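Local coordinates for protein cytosol aminopeptidase (PDB 3IJ3) that probably acts as a manganese-dependent aminopeptidase of the M17 family, removing residues from the N-terminus of peptides, at residues A[215-226]-A[310-321]. Sequence-based numbering, arbitrary orientation.
Sequences EFPAIYAVGRAG and RSYRPGDVVQTR
Arg224 and Arg310 exchange bonds at one end of this contact, each guanidinium reaching the other's backbone carbonyl. Arg224 NE donates to Arg310 O at 2.7 Å, nearly along the C=O axis. Arg310 NE returns a straight bond to Arg224 O (2.9 Å, 173° at the hydrogen). Beyond NE, Arg224 NH2 pairs with Glu182 of the second subunit, which also binds Arg313. Arg224 and Arg313 lie close together, and this shared carboxylate probably offsets their charge. A water links Arg224 NH1 to Asp316 OD2.

The middle is tight and apolar. Val318 presses CG1 onto Ala218 CA at 3.6 Å and also meets Ala221 CB. One face of the Tyr312 ring is covered by Val222, whose CA makes a CH-pi contact 4.3 Å from the ring centre. Tyr312 OH bonds to Thr331 O.

At the other end Arg321 extends, CG anti to the backbone N (chi1 -178°), and lays its guanidinium on Phe216, planes 20° apart. Its NH1 bonds Glu215 O and forms a salt bridge to Glu215 OE1 at 2.8 Å, through the anti lone pair. A water accepts from Arg321 NH2 and gives a weak bond to Glu215 OE1 on this partly exposed side, and exposed Gln319 turns its amide away. Glu345 takes Arg321 NE.

The contact straps loop 310-316 and strand 317-319 across the short helix 217-223 in the M17 catalytic domain. Its arginine end lies at the subunit interface, while Val222 and Tyr312 pack on Glu334, a ligand of the bound lithium ion.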
loop_
_atom_site.group_PDB
_atom_site.type_symbol
_atom_site.label_atom_id
_atom_site.label_comp_id
_atom_site.label_asym_id
_atom_site.label_seq_id
_atom_site.Cartn_x
_atom_site.Cartn_y
_atom_site.Cartn_z
ATOM N N GLU A 215 16.348 29.920 23.114
ATOM C CA GLU A 215 15.827 29.477 24.388
ATOM C C GLU A 215 14.926 28.228 24.330
ATOM O O GLU A 215 14.853 27.501 25.311
ATOM C CB GLU A 215 15.083 30.636 25.057
ATOM C CG GLU A 215 15.972 31.874 25.365
ATOM C CD GLU A 215 16.927 31.657 26.498
ATOM O OE1 GLU A 215 16.716 30.710 27.301
ATOM O OE2 GLU A 215 17.875 32.464 26.606
ATOM N N PHE A 216 14.214 28.049 23.223
ATOM C CA PHE A 216 13.296 26.915 23.016
ATOM C C PHE A 216 13.617 26.263 21.673
ATOM O O PHE A 216 12.773 26.229 20.770
ATOM C CB PHE A 216 11.852 27.432 23.058
ATOM C CG PHE A 216 11.490 28.028 24.377
ATOM C CD1 PHE A 216 10.946 27.250 25.373
ATOM C CD2 PHE A 216 11.761 29.363 24.646
ATOM C CE1 PHE A 216 10.636 27.798 26.612
ATOM C CE2 PHE A 216 11.492 29.899 25.890
ATOM C CZ PHE A 216 10.933 29.125 26.865
ATOM N N PRO A 217 14.832 25.703 21.541
ATOM C CA PRO A 217 15.243 25.140 20.256
ATOM C C PRO A 217 14.368 24.028 19.674
ATOM O O PRO A 217 14.315 23.895 18.438
ATOM C CB PRO A 217 16.673 24.633 20.530
ATOM C CG PRO A 217 16.693 24.355 22.016
ATOM C CD PRO A 217 15.839 25.462 22.587
ATOM N N ALA A 218 13.685 23.265 20.518
ATOM C CA ALA A 218 12.868 22.167 20.023
ATOM C C ALA A 218 11.586 22.690 19.394
ATOM O O ALA A 218 11.110 22.150 18.384
ATOM C CB ALA A 218 12.596 21.132 21.174
ATOM N N ILE A 219 11.024 23.760 19.960
ATOM C CA ILE A 219 9.830 24.394 19.353
ATOM C C ILE A 219 10.237 24.960 17.988
ATOM O O ILE A 219 9.551 24.775 16.964
ATOM C CB ILE A 219 9.256 25.516 20.243
ATOM C CG1 ILE A 219 8.909 24.979 21.637
ATOM C CG2 ILE A 219 8.008 26.153 19.587
ATOM C CD1 ILE A 219 8.370 26.075 22.616
ATOM N N TYR A 220 11.393 25.616 17.948
ATOM C CA TYR A 220 11.881 26.197 16.720
ATOM C C TYR A 220 12.147 25.148 15.630
ATOM O O TYR A 220 11.750 25.337 14.483
ATOM C CB TYR A 220 13.136 27.022 16.964
ATOM C CG TYR A 220 13.711 27.560 15.693
ATOM C CD1 TYR A 220 13.126 28.645 15.072
ATOM C CD2 TYR A 220 14.819 26.963 15.085
ATOM C CE1 TYR A 220 13.632 29.145 13.856
ATOM C CE2 TYR A 220 15.322 27.452 13.886
ATOM C CZ TYR A 220 14.726 28.542 13.288
ATOM O OH TYR A 220 15.207 29.013 12.091
ATOM N N ALA A 221 12.805 24.053 15.984
ATOM C CA ALA A 221 13.151 23.016 14.982
ATOM C C ALA A 221 11.905 22.465 14.284
ATOM O O ALA A 221 11.872 22.337 13.053
ATOM C CB ALA A 221 13.977 21.875 15.632
ATOM N N VAL A 222 10.868 22.190 15.058
ATOM C CA VAL A 222 9.625 21.652 14.491
ATOM C C VAL A 222 8.938 22.648 13.580
ATOM O O VAL A 222 8.537 22.302 12.489
ATOM C CB VAL A 222 8.658 21.160 15.594
ATOM C CG1 VAL A 222 7.278 20.836 15.056
ATOM C CG2 VAL A 222 9.239 19.946 16.302
ATOM N N GLY A 223 8.828 23.894 14.014
ATOM C CA GLY A 223 8.109 24.878 13.240
ATOM C C GLY A 223 8.841 25.706 12.227
ATOM O O GLY A 223 8.196 26.462 11.504
ATOM N N ARG A 224 10.144 25.499 12.060
ATOM C CA ARG A 224 10.915 26.402 11.215
ATOM C C ARG A 224 10.617 26.347 9.725
ATOM O O ARG A 224 10.909 27.310 9.032
ATOM C CB ARG A 224 12.399 26.217 11.445
ATOM C CG ARG A 224 12.884 24.972 10.870
ATOM C CD ARG A 224 14.361 24.707 11.222
ATOM N NE ARG A 224 14.818 23.681 10.314
ATOM C CZ ARG A 224 15.713 22.738 10.582
ATOM N NH1 ARG A 224 16.273 22.623 11.793
ATOM N NH2 ARG A 224 15.995 21.848 9.636
ATOM N N ALA A 225 10.030 25.243 9.240
ATOM C CA ALA A 225 9.721 25.085 7.831
ATOM C C ALA A 225 8.454 25.785 7.403
ATOM O O ALA A 225 8.254 25.991 6.223
ATOM C CB ALA A 225 9.619 23.578 7.463
ATOM N N GLY A 226 7.603 26.171 8.341
ATOM C CA GLY A 226 6.331 26.812 7.952
ATOM C C GLY A 226 6.490 28.256 7.488
ATOM O O GLY A 226 7.443 28.940 7.864
ATOM N N ARG A 310 13.131 23.993 4.457
ATOM C CA ARG A 310 13.728 24.052 5.813
ATOM C C ARG A 310 13.280 22.954 6.789
ATOM O O ARG A 310 13.690 22.960 7.969
ATOM C CB ARG A 310 13.427 25.412 6.446
ATOM C CG ARG A 310 13.997 26.586 5.681
ATOM C CD ARG A 310 13.661 27.930 6.348
ATOM N NE ARG A 310 12.215 28.141 6.571
ATOM C CZ ARG A 310 11.367 28.737 5.722
ATOM N NH1 ARG A 310 11.772 29.213 4.547
ATOM N NH2 ARG A 310 10.092 28.864 6.063
ATOM N N SER A 311 12.499 21.975 6.310
ATOM C CA SER A 311 12.010 20.918 7.189
ATOM C C SER A 311 13.086 20.151 7.982
ATOM O O SER A 311 14.112 19.711 7.404
ATOM C CB SER A 311 11.224 19.881 6.369
ATOM O OG SER A 311 9.978 20.412 5.917
ATOM N N TYR A 312 12.835 19.982 9.279
ATOM C CA TYR A 312 13.690 19.145 10.128
ATOM C C TYR A 312 13.526 17.696 9.596
ATOM O O TYR A 312 12.483 17.320 9.031
ATOM C CB TYR A 312 13.409 19.367 11.616
ATOM C CG TYR A 312 12.244 18.653 12.261
ATOM C CD1 TYR A 312 12.390 18.078 13.505
ATOM C CD2 TYR A 312 10.978 18.567 11.661
ATOM C CE1 TYR A 312 11.349 17.433 14.145
ATOM C CE2 TYR A 312 9.920 17.906 12.295
ATOM C CZ TYR A 312 10.107 17.345 13.546
ATOM O OH TYR A 312 9.106 16.677 14.218
ATOM N N ARG A 313 14.569 16.897 9.750
ATOM C CA ARG A 313 14.640 15.626 9.082
ATOM C C ARG A 313 14.804 14.409 9.965
ATOM O O ARG A 313 15.314 14.503 11.080
ATOM C CB ARG A 313 15.912 15.629 8.212
ATOM C CG ARG A 313 16.148 16.887 7.387
ATOM C CD ARG A 313 17.628 16.990 6.962
ATOM N NE ARG A 313 17.954 18.256 6.305
ATOM C CZ ARG A 313 18.235 19.395 6.953
ATOM N NH1 ARG A 313 18.261 19.451 8.295
ATOM N NH2 ARG A 313 18.496 20.489 6.263
ATOM N N PRO A 314 14.429 13.240 9.426
ATOM C CA PRO A 314 14.720 11.985 10.128
ATOM C C PRO A 314 16.208 11.909 10.333
ATOM O O PRO A 314 16.972 12.189 9.405
ATOM C CB PRO A 314 14.252 10.917 9.148
ATOM C CG PRO A 314 13.133 11.595 8.358
ATOM C CD PRO A 314 13.516 13.070 8.283
ATOM N N GLY A 315 16.633 11.571 11.545
ATOM C CA GLY A 315 18.044 11.483 11.849
ATOM C C GLY A 315 18.600 12.774 12.429
ATOM O O GLY A 315 19.681 12.767 13.022
ATOM N N ASP A 316 17.886 13.888 12.266
ATOM C CA ASP A 316 18.379 15.139 12.866
ATOM C C ASP A 316 18.323 15.032 14.400
ATOM O O ASP A 316 17.467 14.338 14.953
ATOM C CB ASP A 316 17.595 16.376 12.407
ATOM C CG ASP A 316 17.978 16.847 11.000
ATOM O OD1 ASP A 316 18.996 16.353 10.435
ATOM O OD2 ASP A 316 17.263 17.748 10.491
ATOM N N VAL A 317 19.253 15.695 15.065
ATOM C CA VAL A 317 19.267 15.744 16.532
ATOM C C VAL A 317 18.909 17.160 16.930
ATOM O O VAL A 317 19.592 18.116 16.542
ATOM C CB VAL A 317 20.606 15.301 17.127
ATOM C CG1 VAL A 317 20.588 15.505 18.654
ATOM C CG2 VAL A 317 20.903 13.842 16.764
ATOM N N VAL A 318 17.836 17.280 17.707
ATOM C CA VAL A 318 17.281 18.544 18.142
ATOM C C VAL A 318 17.685 18.781 19.580
ATOM O O VAL A 318 17.593 17.875 20.405
ATOM C CB VAL A 318 15.746 18.485 18.032
ATOM C CG1 VAL A 318 15.090 19.708 18.641
ATOM C CG2 VAL A 318 15.328 18.273 16.532
ATOM N N GLN A 319 18.201 19.982 19.852
ATOM C CA GLN A 319 18.577 20.382 21.192
ATOM C C GLN A 319 17.292 20.769 21.915
ATOM O O GLN A 319 16.291 21.080 21.277
ATOM C CB GLN A 319 19.531 21.577 21.157
ATOM C CG GLN A 319 20.839 21.332 20.369
ATOM C CD GLN A 319 21.788 20.358 21.066
ATOM O OE1 GLN A 319 21.885 20.354 22.285
ATOM N NE2 GLN A 319 22.513 19.551 20.280
ATOM N N THR A 320 17.310 20.732 23.240
ATOM C CA THR A 320 16.124 21.097 24.023
ATOM C C THR A 320 16.466 22.094 25.130
ATOM O O THR A 320 17.606 22.236 25.532
ATOM C CB THR A 320 15.475 19.865 24.711
ATOM O OG1 THR A 320 16.414 19.283 25.616
ATOM C CG2 THR A 320 15.001 18.804 23.702
ATOM N N ARG A 321 15.445 22.771 25.630
ATOM C CA ARG A 321 15.618 23.698 26.726
ATOM C C ARG A 321 16.140 22.977 27.979
ATOM O O ARG A 321 16.863 23.568 28.771
ATOM C CB ARG A 321 14.307 24.410 27.014
ATOM C CG ARG A 321 14.399 25.451 28.130
ATOM C CD ARG A 321 13.236 26.367 28.080
ATOM N NE ARG A 321 13.293 27.445 29.068
ATOM C CZ ARG A 321 14.043 28.536 28.956
ATOM N NH1 ARG A 321 14.884 28.677 27.953
ATOM N NH2 ARG A 321 13.992 29.480 29.896
HETATM O O HOH W 1 15.164 32.120 29.389
HETATM O O HOH W 2 10.755 21.810 10.443
HETATM O O HOH W 3 16.871 19.949 11.938
HETATM O O HOH W 4 10.511 25.464 4.417
#